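Local coordinates for protein beta-galactosidase (Streptococcus pneumoniae, PDB 4CU9) that probably binds carbohydrate through this calcium-holding beta-sandwich module, one part of a large multi-modular enzyme that hydrolyses terminal beta-galactosides, at residues H32-V35 and D36-N39; D42-E45 and N46-W49; Y114-Y117 and Q118-S122. All coordinates share one frame; numbering follows the deposited sequence. Where two conformers were deposited one is given.

Interactions 1 and 2 supply half of the ligands of a calcium site: Tyr-37 O, Asp-42 O and a water shared by both. Asp-40, Ile-177 and Glu-178 give the rest. In interaction 2 that water also bonds Asp-42 OD2 and Arg-47 O. The two centres lie 8 Å apart, and a probable hydrogen bond from Arg-34 N to Arg-48 O, 3.1 Å, joins the turns. Interaction 3 is a loop and the one-turn helix that follows it, its centre 15 Å from that of interaction 1. They still meet, where Tyr-114 OH lies 2.5 Å from Asp-36 OD2 and Val-35 packs against Tyr-114 and Ser-115. Interactions 2 and 3 do not touch; their nearest atoms are about 5 Å apart.

Interaction 1: H32-V35 and D36-N39; sequences HDRV and DYLN. With CA (calcium ion), chain C.
Arg-34 CB lies over one face of the Tyr-37 ring, a CH-pi contact 3.7 Å from CB to the ring centroid. CG continues it, 3.6 Å from Tyr-37 CE2; these two methylenes do the touching, while the guanidinium, though nearly parallel to the ring (5°), lies beyond it. A bend at chi2 (-64°) starts the turn of the far end back to the carbonyl of the residue before it, where NH1 donates to Asp-33 O at 2.7 Å; Ser-31 O is a second acceptor for NH1. At the ring edge His-32 O approaches CE2. The backbone beneath is a 3-10 turn: Tyr-37 N bonds Arg-34 O at 3.2 Å, and Leu-38 N bonds Val-35 O at 3.0 Å. At the end of this turn Tyr-37 O binds the calcium ion at 2.2 Å, with Asp-40, Asp-42, Ile-177, Glu-178 and a water completing the site in this galactose-binding-like fold. On the buried side Val-35 CG2 meets Leu-38 CD1 at 3.8 Å, branched apolar chains suited to packing against Ala-19 and Trp-49. Asp-36 turns its carboxylate to Gln-18 NE2 of strand 18-21 and to Tyr-114 OH in the loop before helix 117-120.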
ATOM      1  N   HIS A  32     -11.866 -11.534  -5.940  1.00 17.77           N
ATOM      2  CA  HIS A  32     -12.433 -10.202  -5.847  1.00 19.22           C
ATOM      3  C   HIS A  32     -11.525  -9.153  -5.180  1.00 17.81           C
ATOM      4  O   HIS A  32     -11.972  -8.049  -4.928  1.00 17.49           O
ATOM      5  CB  HIS A  32     -13.740 -10.305  -5.078  1.00 23.91           C
ATOM      6  CG  HIS A  32     -14.717 -11.235  -5.725  1.00 30.30           C
ATOM      7  ND1 HIS A  32     -15.325 -10.937  -6.924  1.00 36.14           N
ATOM      8  CD2 HIS A  32     -15.132 -12.478  -5.384  1.00 33.96           C
ATOM      9  CE1 HIS A  32     -16.099 -11.948  -7.286  1.00 36.72           C
ATOM     10  NE2 HIS A  32     -16.001 -12.893  -6.365  1.00 37.24           N
ATOM     11  N   ASP A  33     -10.265  -9.466  -4.921  1.00 15.05           N
ATOM     12  CA  ASP A  33      -9.373  -8.481  -4.286  1.00 14.43           C
ATOM     13  C   ASP A  33      -8.894  -7.507  -5.349  1.00 13.55           C
ATOM     14  O   ASP A  33      -8.631  -7.907  -6.485  1.00 13.07           O
ATOM     15  CB  ASP A  33      -8.166  -9.156  -3.642  1.00 15.48           C
ATOM     16  CG  ASP A  33      -8.543 -10.215  -2.624  1.00 16.09           C
ATOM     17  OD1 ASP A  33      -9.631 -10.137  -2.006  1.00 15.87           O
ATOM     18  OD2 ASP A  33      -7.681 -11.071  -2.391  1.00 16.39           O
ATOM     19  N   ARG A  34      -8.806  -6.234  -4.997  1.00 11.98           N
ATOM     20  CA  ARG A  34      -8.403  -5.192  -5.935  1.00 12.31           C
ATOM     21  C   ARG A  34      -7.613  -4.134  -5.182  1.00 11.57           C
ATOM     22  O   ARG A  34      -8.001  -3.718  -4.086  1.00 10.25           O
ATOM     23  CB  ARG A  34      -9.625  -4.498  -6.576  1.00 13.91           C
ATOM     24  CG  ARG A  34     -10.566  -5.378  -7.394  1.00 15.51           C
ATOM     25  CD  ARG A  34      -9.883  -5.966  -8.631  1.00 18.05           C
ATOM     26  NE  ARG A  34     -10.802  -6.837  -9.413  1.00 21.24           N
ATOM     27  CZ  ARG A  34     -10.892  -8.168  -9.327  1.00 23.12           C
ATOM     28  NH1 ARG A  34     -10.105  -8.898  -8.511  1.00 21.75           N
ATOM     29  NH2 ARG A  34     -11.770  -8.798 -10.108  1.00 24.72           N
ATOM     30  N   VAL A  35      -6.519  -3.682  -5.777  1.00 10.89           N
ATOM     31  CA  VAL A  35      -5.701  -2.650  -5.144  1.00 10.88           C
ATOM     32  C   VAL A  35      -6.458  -1.309  -5.109  1.00 10.73           C
ATOM     33  O   VAL A  35      -6.258  -0.484  -4.233  1.00 10.17           O
ATOM     34  CB  VAL A  35      -4.357  -2.484  -5.845  1.00 10.55           C
ATOM     35  CG1 VAL A  35      -4.517  -1.760  -7.188  1.00 10.57           C
ATOM     36  CG2 VAL A  35      -3.392  -1.743  -4.967  1.00 10.58           C
ATOM     37  N   ASP A  36      -7.346  -1.102  -6.065  1.00 11.83           N
ATOM     38  CA  ASP A  36      -8.122   0.123  -6.100  1.00 13.29           C
ATOM     39  C   ASP A  36      -9.062   0.239  -4.909  1.00 13.02           C
ATOM     40  O   ASP A  36      -9.529   1.315  -4.633  1.00 13.10           O
ATOM     41  CB  ASP A  36      -8.884   0.218  -7.429  1.00 15.04           C
ATOM     42  CG  ASP A  36      -7.954   0.610  -8.601  1.00 16.46           C
ATOM     43  OD1 ASP A  36      -7.238   1.639  -8.505  1.00 16.04           O
ATOM     44  OD2 ASP A  36      -7.936  -0.087  -9.642  1.00 18.27           O
ATOM     45  N   TYR A  37      -9.323  -0.850  -4.185  1.00 13.19           N
ATOM     46  CA  TYR A  37     -10.121  -0.769  -2.974  1.00 13.06           C
ATOM     47  C   TYR A  37      -9.374  -0.103  -1.817  1.00 13.17           C
ATOM     48  O   TYR A  37     -10.008   0.264  -0.826  1.00 11.30           O
ATOM     49  CB  TYR A  37     -10.607  -2.147  -2.520  1.00 13.42           C
ATOM     50  CG  TYR A  37     -11.558  -2.837  -3.467  1.00 13.82           C
ATOM     51  CD1 TYR A  37     -12.401  -2.107  -4.278  1.00 14.38           C
ATOM     52  CD2 TYR A  37     -11.615  -4.226  -3.546  1.00 14.77           C
ATOM     53  CE1 TYR A  37     -13.282  -2.722  -5.167  1.00 16.14           C
ATOM     54  CE2 TYR A  37     -12.521  -4.857  -4.411  1.00 15.56           C
ATOM     55  CZ  TYR A  37     -13.345  -4.090  -5.219  1.00 16.44           C
ATOM     56  OH  TYR A  37     -14.250  -4.652  -6.129  1.00 18.30           O
ATOM     57  N   LEU A  38      -8.056   0.088  -1.960  1.00 13.23           N
ATOM     58  CA  LEU A  38      -7.251   0.746  -0.941  1.00 13.07           C
ATOM     59  C   LEU A  38      -7.582   2.221  -0.711  1.00 13.40           C
ATOM     60  O   LEU A  38      -7.419   2.708   0.409  1.00 12.66           O
ATOM     61  CB  LEU A  38      -5.772   0.705  -1.274  1.00 14.14           C
ATOM     62  CG  LEU A  38      -5.020  -0.609  -1.087  1.00 14.60           C
ATOM     63  CD1 LEU A  38      -3.560  -0.373  -1.419  1.00 14.67           C
ATOM     64  CD2 LEU A  38      -5.135  -1.106   0.330  1.00 14.87           C
ATOM     65  N   ASN A  39      -8.000   2.925  -1.754  1.00 14.27           N
ATOM     66  CA  ASN A  39      -8.310   4.356  -1.589  1.00 14.61           C
ATOM     67  C   ASN A  39      -9.651   4.792  -2.108  1.00 15.58           C
ATOM     68  O   ASN A  39      -9.776   5.895  -2.635  1.00 17.76           O
ATOM     69  CB  ASN A  39      -7.193   5.222  -2.186  1.00 14.70           C
ATOM     70  CG  ASN A  39      -7.103   5.106  -3.691  1.00 14.16           C
ATOM     71  OD1 ASN A  39      -7.519   4.111  -4.249  1.00 13.58           O
ATOM     72  ND2 ASN A  39      -6.554   6.128  -4.352  1.00 14.21           N
TER
HETATM   73 CA    CA C2999     -11.474   0.742   0.804  1.00 12.54          CA
HETATM   74  O   HOH W   1     -12.806  -1.133   0.566  1.00 12.39           O

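Interaction 2: D42-E45 and N46-W49; sequences DHSE and NRRW. With CA (calcium ion), chain C.
Asp-42 and Arg-47 make the charged part of this contact, a long salt bridge with OD2 3.5 Å from NE; the CD methylene of Arg-47 lies nearer still to Asp-42 OD2, at 3.3 Å. The two side chains cross nearly at right angles, carboxylate and guanidinium planes 81° apart, with OD2 near the guanidinium plane, at its edge. The arginine bends at chi3 (58°), and its NH2 forms a further salt bridge with Asp-40, a calcium ligand.

Among the hydrogen bonds, two grip Asp-42 OD2. Ser-44 N reaches it from above the carboxylate plane at 2.9 Å, closing an Asx turn, and the calcium-bound water donates to it at 2.8 Å. The other oxygen, OD1, uses its syn lone pair to accept from Ser-44 OG at 2.6 Å; serine suits this place because its short hydroxyl can reach the carboxylate while its amide closes the turn. A type I beta turn follows, with Arg-47 N bonded to Ser-44 O at 3.1 Å. Arg-48 NH1 reaches back to Glu-45 O at 3.0 Å (164°), the oxygen lying in the guanidinium plane.

Asp-42 O binds calcium at 2.4 Å, and the metal's water also donates to Arg-47 O. Ligation by Tyr-37 O, Asp-42 O and Ile-177 O with the side chains of Asp-40 and Glu-178 is consistent with a structural calcium site in a beta-sandwich carbohydrate-binding module.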
ATOM      1  N   ASP A  42     -14.198   3.416   1.012  1.00 17.06           N
ATOM      2  CA  ASP A  42     -15.099   2.388   1.485  1.00 17.27           C
ATOM      3  C   ASP A  42     -14.361   1.532   2.513  1.00 16.86           C
ATOM      4  O   ASP A  42     -13.188   1.231   2.343  1.00 14.09           O
ATOM      5  CB  ASP A  42     -15.616   1.541   0.310  1.00 19.66           C
ATOM      6  CG  ASP A  42     -16.258   0.253   0.760  1.00 21.12           C
ATOM      7  OD1 ASP A  42     -17.470   0.259   1.039  1.00 23.37           O
ATOM      8  OD2 ASP A  42     -15.535  -0.771   0.898  1.00 21.45           O
ATOM      9  N   HIS A  43     -15.065   1.146   3.574  1.00 17.60           N
ATOM     10  CA  HIS A  43     -14.492   0.309   4.612  1.00 19.24           C
ATOM     11  C   HIS A  43     -15.224  -1.025   4.751  1.00 18.42           C
ATOM     12  O   HIS A  43     -15.207  -1.612   5.801  1.00 17.42           O
ATOM     13  CB  HIS A  43     -14.398   1.074   5.935  1.00 19.68           C
ATOM     14  CG  HIS A  43     -13.430   2.218   5.890  1.00 21.37           C
ATOM     15  ND1 HIS A  43     -12.139   2.136   6.376  1.00 19.89           N
ATOM     16  CD2 HIS A  43     -13.560   3.470   5.395  1.00 22.24           C
ATOM     17  CE1 HIS A  43     -11.516   3.285   6.177  1.00 20.77           C
ATOM     18  NE2 HIS A  43     -12.355   4.113   5.580  1.00 21.98           N
ATOM     19  N   SER A  44     -15.808  -1.528   3.658  1.00 19.46           N
ATOM     20  CA  SER A  44     -16.441  -2.835   3.661  1.00 21.25           C
ATOM     21  C   SER A  44     -15.368  -3.926   3.692  1.00 21.74           C
ATOM     22  O   SER A  44     -14.418  -3.895   2.904  1.00 20.07           O
ATOM     23  CB  SER A  44     -17.284  -3.036   2.385  1.00 23.46           C
ATOM     24  OG  SER A  44     -18.155  -1.940   2.156  1.00 26.01           O
ATOM     25  N   GLU A  45     -15.556  -4.916   4.552  1.00 22.79           N
ATOM     26  CA  GLU A  45     -14.661  -6.074   4.646  1.00 24.53           C
ATOM     27  C   GLU A  45     -14.584  -6.881   3.367  1.00 23.73           C
ATOM     28  O   GLU A  45     -13.580  -7.570   3.125  1.00 23.91           O
ATOM     29  CB  GLU A  45     -15.063  -6.978   5.834  1.00 29.39           C
ATOM     30  CG  GLU A  45     -15.003  -6.230   7.148  1.00 32.77           C
ATOM     31  CD  GLU A  45     -15.113  -7.104   8.382  1.00 38.74           C
ATOM     32  OE1 GLU A  45     -15.344  -8.326   8.264  1.00 40.14           O
ATOM     33  OE2 GLU A  45     -14.973  -6.538   9.487  1.00 44.05           O
ATOM     34  N   ASN A  46     -15.610  -6.770   2.535  0.50 23.15           N
ATOM     35  CA  ASN A  46     -15.668  -7.526   1.287  0.50 23.72           C
ATOM     36  C   ASN A  46     -15.044  -6.824   0.087  0.50 22.75           C
ATOM     37  O   ASN A  46     -15.051  -7.371  -1.012  0.50 22.90           O
ATOM     38  CB  ASN A  46     -17.118  -7.906   0.993  0.50 24.59           C
ATOM     39  CG  ASN A  46     -17.629  -8.977   1.936  0.50 25.39           C
ATOM     40  OD1 ASN A  46     -18.651  -8.810   2.596  0.50 25.37           O
ATOM     41  ND2 ASN A  46     -16.900 -10.085   2.015  0.50 26.28           N
ATOM     42  N   ARG A  47     -14.501  -5.622   0.306  1.00 21.93           N
ATOM     43  CA  ARG A  47     -13.744  -4.909  -0.711  1.00 19.55           C
ATOM     44  C   ARG A  47     -12.343  -4.656  -0.176  1.00 18.66           C
ATOM     45  O   ARG A  47     -12.067  -3.623   0.429  1.00 17.89           O
ATOM     46  CB  ARG A  47     -14.421  -3.600  -1.065  1.00 20.76           C
ATOM     47  CG  ARG A  47     -15.776  -3.756  -1.753  1.00 23.21           C
ATOM     48  CD  ARG A  47     -16.517  -2.432  -1.833  1.00 24.28           C
ATOM     49  NE  ARG A  47     -15.766  -1.379  -2.557  1.00 26.57           N
ATOM     50  CZ  ARG A  47     -15.852  -1.151  -3.875  1.00 29.06           C
ATOM     51  NH1 ARG A  47     -16.637  -1.900  -4.643  1.00 30.48           N
ATOM     52  NH2 ARG A  47     -15.158  -0.161  -4.433  1.00 32.56           N
ATOM     53  N   ARG A  48     -11.451  -5.605  -0.390  1.00 16.70           N
ATOM     54  CA  ARG A  48     -10.102  -5.481   0.151  1.00 15.95           C
ATOM     55  C   ARG A  48      -9.040  -5.709  -0.919  1.00 13.89           C
ATOM     56  O   ARG A  48      -9.308  -6.287  -1.971  1.00 12.92           O
ATOM     57  CB  ARG A  48      -9.914  -6.461   1.294  1.00 18.40           C
ATOM     58  CG  ARG A  48     -10.122  -7.892   0.854  1.00 20.05           C
ATOM     59  CD  ARG A  48     -10.577  -8.758   1.977  1.00 22.54           C
ATOM     60  NE  ARG A  48     -10.734 -10.130   1.490  1.00 23.81           N
ATOM     61  CZ  ARG A  48     -11.875 -10.816   1.478  1.00 23.59           C
ATOM     62  NH1 ARG A  48     -12.997 -10.307   1.944  1.00 22.78           N
ATOM     63  NH2 ARG A  48     -11.878 -12.045   1.012  1.00 26.65           N
ATOM     64  N   TRP A  49      -7.866  -5.166  -0.661  1.00 11.38           N
ATOM     65  CA  TRP A  49      -6.674  -5.541  -1.360  1.00 10.30           C
ATOM     66  C   TRP A  49      -5.995  -6.635  -0.546  1.00 10.24           C
ATOM     67  O   TRP A  49      -5.910  -6.572   0.673  1.00 10.15           O
ATOM     68  CB  TRP A  49      -5.728  -4.345  -1.517  1.00 10.22           C
ATOM     69  CG  TRP A  49      -4.375  -4.787  -1.946  1.00 10.05           C
ATOM     70  CD1 TRP A  49      -3.975  -5.065  -3.212  1.00  9.97           C
ATOM     71  CD2 TRP A  49      -3.282  -5.065  -1.106  1.00 10.00           C
ATOM     72  NE1 TRP A  49      -2.664  -5.469  -3.215  1.00  9.70           N
ATOM     73  CE2 TRP A  49      -2.216  -5.483  -1.928  1.00  9.77           C
ATOM     74  CE3 TRP A  49      -3.069  -4.961   0.279  1.00  9.95           C
ATOM     75  CZ2 TRP A  49      -0.978  -5.823  -1.416  1.00  9.97           C
ATOM     76  CZ3 TRP A  49      -1.848  -5.295   0.779  1.00 10.40           C
ATOM     77  CH2 TRP A  49      -0.813  -5.740  -0.059  1.00  9.87           C
TER
HETATM   78 CA    CA C2999     -11.474   0.742   0.804  1.00 12.54          CA
HETATM   79  O   HOH W   1     -12.806  -1.133   0.566  1.00 12.39           O

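Interaction 3: Y114-Y117 and Q118-S122; sequences YSNY and QAYES. With EDO (1,2-ethanediol), chain D.
Asn-116 OD1 accepts hydrogen bonds from Thr-24 N and from a water at 3.3 Å, and that water in turn accepts from Ala-119 N at 2.9 Å. The asparagine sits at the N-cap position of helix 117-120, the only alpha-helical turn in this beta-sandwich, though its side chain makes no capping bond. Its carbonyl O accepts from Tyr-120 N at 3.0 Å, nearly along the C=O axis, the i to i+4 bond of the turn. ND2 donates weakly to Ser-115 OG at 3.1 Å, so asparagine suits this place by offering both an acceptor and a donor beside the helix start.

Tyr-117 keeps CG between its backbone N and carbonyl carbon (chi1 70°), which brings ring atom CD1 to 3.2 Å from Gln-118 N. Its OH bonds O1 of an ethanediol, probably from the crystallisation liquor, at 2.6 Å; the diol also bonds Arg-162. Beyond the helix Glu-121 OE1 accepts from Tyr-113 N. Asn-116 and Tyr-120 run side by side, with CB of the asparagine 3.5 Å from CD2 at the ring edge and amide and ring planes 78° apart.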
ATOM      1  N   TYR A 114      -0.262  -1.648 -12.273  1.00 11.91           N
ATOM      2  CA  TYR A 114      -0.085  -0.951 -11.007  1.00 10.94           C
ATOM      3  C   TYR A 114      -0.422  -1.833  -9.790  1.00 10.20           C
ATOM      4  O   TYR A 114       0.021  -1.533  -8.703  1.00 10.14           O
ATOM      5  CB  TYR A 114      -0.853   0.370 -10.987  1.00 11.05           C
ATOM      6  CG  TYR A 114      -2.328   0.251 -11.200  1.00 12.00           C
ATOM      7  CD1 TYR A 114      -3.167  -0.105 -10.152  1.00 12.29           C
ATOM      8  CD2 TYR A 114      -2.911   0.527 -12.448  1.00 12.71           C
ATOM      9  CE1 TYR A 114      -4.528  -0.185 -10.303  1.00 12.99           C
ATOM     10  CE2 TYR A 114      -4.285   0.467 -12.603  1.00 14.20           C
ATOM     11  CZ  TYR A 114      -5.086   0.092 -11.535  1.00 14.94           C
ATOM     12  OH  TYR A 114      -6.452   0.022 -11.662  1.00 17.05           O
ATOM     13  N   SER A 115      -1.130  -2.933  -9.988  1.00  9.91           N
ATOM     14  CA  SER A 115      -1.429  -3.877  -8.880  1.00  9.79           C
ATOM     15  C   SER A 115      -0.418  -5.000  -8.748  1.00  9.66           C
ATOM     16  O   SER A 115      -0.435  -5.757  -7.768  1.00  9.29           O
ATOM     17  CB  SER A 115      -2.806  -4.496  -9.065  1.00 10.08           C
ATOM     18  OG  SER A 115      -2.759  -5.479 -10.089  1.00  9.98           O
ATOM     19  N   ASN A 116       0.467  -5.129  -9.732  1.00  9.62           N
ATOM     20  CA  ASN A 116       1.408  -6.220  -9.767  1.00  9.80           C
ATOM     21  C   ASN A 116       2.707  -5.783 -10.442  1.00 10.56           C
ATOM     22  O   ASN A 116       3.208  -6.446 -11.355  1.00  9.85           O
ATOM     23  CB  ASN A 116       0.797  -7.415 -10.491  1.00 10.79           C
ATOM     24  CG  ASN A 116      -0.022  -8.276  -9.590  1.00 10.98           C
ATOM     25  OD1 ASN A 116       0.510  -8.939  -8.737  1.00 11.06           O
ATOM     26  ND2 ASN A 116      -1.344  -8.265  -9.772  1.00 12.33           N
ATOM     27  N   TYR A 117       3.290  -4.687  -9.944  1.00 10.45           N
ATOM     28  CA  TYR A 117       4.447  -4.147 -10.624  1.00 10.84           C
ATOM     29  C   TYR A 117       5.633  -5.065 -10.536  1.00 12.25           C
ATOM     30  O   TYR A 117       6.458  -5.064 -11.449  1.00 11.91           O
ATOM     31  CB  TYR A 117       4.789  -2.720 -10.211  1.00 10.73           C
ATOM     32  CG  TYR A 117       5.328  -2.505  -8.834  1.00 10.30           C
ATOM     33  CD1 TYR A 117       6.605  -2.959  -8.468  1.00 10.00           C
ATOM     34  CD2 TYR A 117       4.572  -1.837  -7.897  1.00 10.54           C
ATOM     35  CE1 TYR A 117       7.112  -2.735  -7.185  1.00 10.36           C
ATOM     36  CE2 TYR A 117       5.065  -1.623  -6.627  1.00 10.49           C
ATOM     37  CZ  TYR A 117       6.333  -2.064  -6.275  1.00 10.35           C
ATOM     38  OH  TYR A 117       6.793  -1.841  -5.000  1.00  9.83           O
ATOM     39  N   GLN A 118       5.739  -5.859  -9.468  1.00 13.01           N
ATOM     40  CA  GLN A 118       6.950  -6.672  -9.322  1.00 15.52           C
ATOM     41  C   GLN A 118       7.085  -7.729 -10.403  1.00 16.58           C
ATOM     42  O   GLN A 118       8.160  -7.872 -11.003  1.00 18.81           O
ATOM     43  CB  GLN A 118       7.065  -7.315  -7.950  1.00 17.68           C
ATOM     44  CG  GLN A 118       8.475  -7.769  -7.685  1.00 21.04           C
ATOM     45  CD  GLN A 118       8.778  -7.836  -6.216  1.00 24.30           C
ATOM     46  OE1 GLN A 118       8.229  -8.662  -5.508  1.00 27.72           O
ATOM     47  NE2 GLN A 118       9.637  -6.965  -5.760  1.00 25.02           N
ATOM     48  N   ALA A 119       5.990  -8.436 -10.668  1.00 16.14           N
ATOM     49  CA  ALA A 119       5.939  -9.535 -11.643  1.00 16.52           C
ATOM     50  C   ALA A 119       5.766  -9.023 -13.062  1.00 16.89           C
ATOM     51  O   ALA A 119       6.336  -9.566 -14.006  1.00 15.07           O
ATOM     52  CB  ALA A 119       4.792 -10.466 -11.322  1.00 17.29           C
ATOM     53  N   TYR A 120       4.983  -7.968 -13.210  1.00 16.11           N
ATOM     54  CA  TYR A 120       4.529  -7.595 -14.533  1.00 17.68           C
ATOM     55  C   TYR A 120       5.093  -6.314 -15.074  1.00 15.49           C
ATOM     56  O   TYR A 120       4.935  -6.026 -16.258  1.00 16.11           O
ATOM     57  CB  TYR A 120       3.017  -7.524 -14.537  1.00 19.81           C
ATOM     58  CG  TYR A 120       2.387  -8.877 -14.384  1.00 23.60           C
ATOM     59  CD1 TYR A 120       2.795  -9.972 -15.167  1.00 27.70           C
ATOM     60  CD2 TYR A 120       1.390  -9.077 -13.459  1.00 25.73           C
ATOM     61  CE1 TYR A 120       2.193 -11.216 -15.021  1.00 29.53           C
ATOM     62  CE2 TYR A 120       0.802 -10.307 -13.295  1.00 28.34           C
ATOM     63  CZ  TYR A 120       1.190 -11.367 -14.078  1.00 29.94           C
ATOM     64  OH  TYR A 120       0.562 -12.569 -13.876  1.00 30.55           O
ATOM     65  N   GLU A 121       5.765  -5.552 -14.227  1.00 13.93           N
ATOM     66  CA  GLU A 121       6.381  -4.337 -14.674  1.00 13.65           C
ATOM     67  C   GLU A 121       7.666  -4.067 -13.869  1.00 13.01           C
ATOM     68  O   GLU A 121       7.838  -2.972 -13.347  1.00 11.27           O
ATOM     69  CB  GLU A 121       5.385  -3.198 -14.593  1.00 14.59           C
ATOM     70  CG  GLU A 121       5.717  -2.095 -15.586  1.00 16.97           C
ATOM     71  CD  GLU A 121       4.587  -1.120 -15.833  1.00 18.88           C
ATOM     72  OE1 GLU A 121       3.409  -1.539 -15.786  1.00 20.30           O
ATOM     73  OE2 GLU A 121       4.888   0.058 -16.103  1.00 20.86           O
ATOM     74  N   SER A 122       8.558  -5.086 -13.822  1.00 12.42           N
ATOM     75  CA  SER A 122       9.771  -5.043 -13.003  1.00 12.72           C
ATOM     76  C   SER A 122      10.722  -3.913 -13.375  1.00 11.21           C
ATOM     77  O   SER A 122      11.544  -3.538 -12.579  1.00 11.55           O
ATOM     78  CB  SER A 122      10.548  -6.397 -13.053  1.00 13.47           C
ATOM     79  OG  SER A 122      11.028  -6.623 -14.353  1.00 13.87           O
TER
HETATM   80  C1  EDO D3000      10.135  -3.457  -4.388  1.00 12.23           C
HETATM   81  O1  EDO D3000       8.770  -3.186  -4.005  1.00 12.15           O
HETATM   82  C2  EDO D3000      11.125  -2.309  -4.156  1.00 12.17           C
HETATM   83  O2  EDO D3000      11.469  -2.233  -2.774  1.00 12.23           O
HETATM   84  O   HOH W   2       3.801  -8.820  -8.760  1.00 10.28           O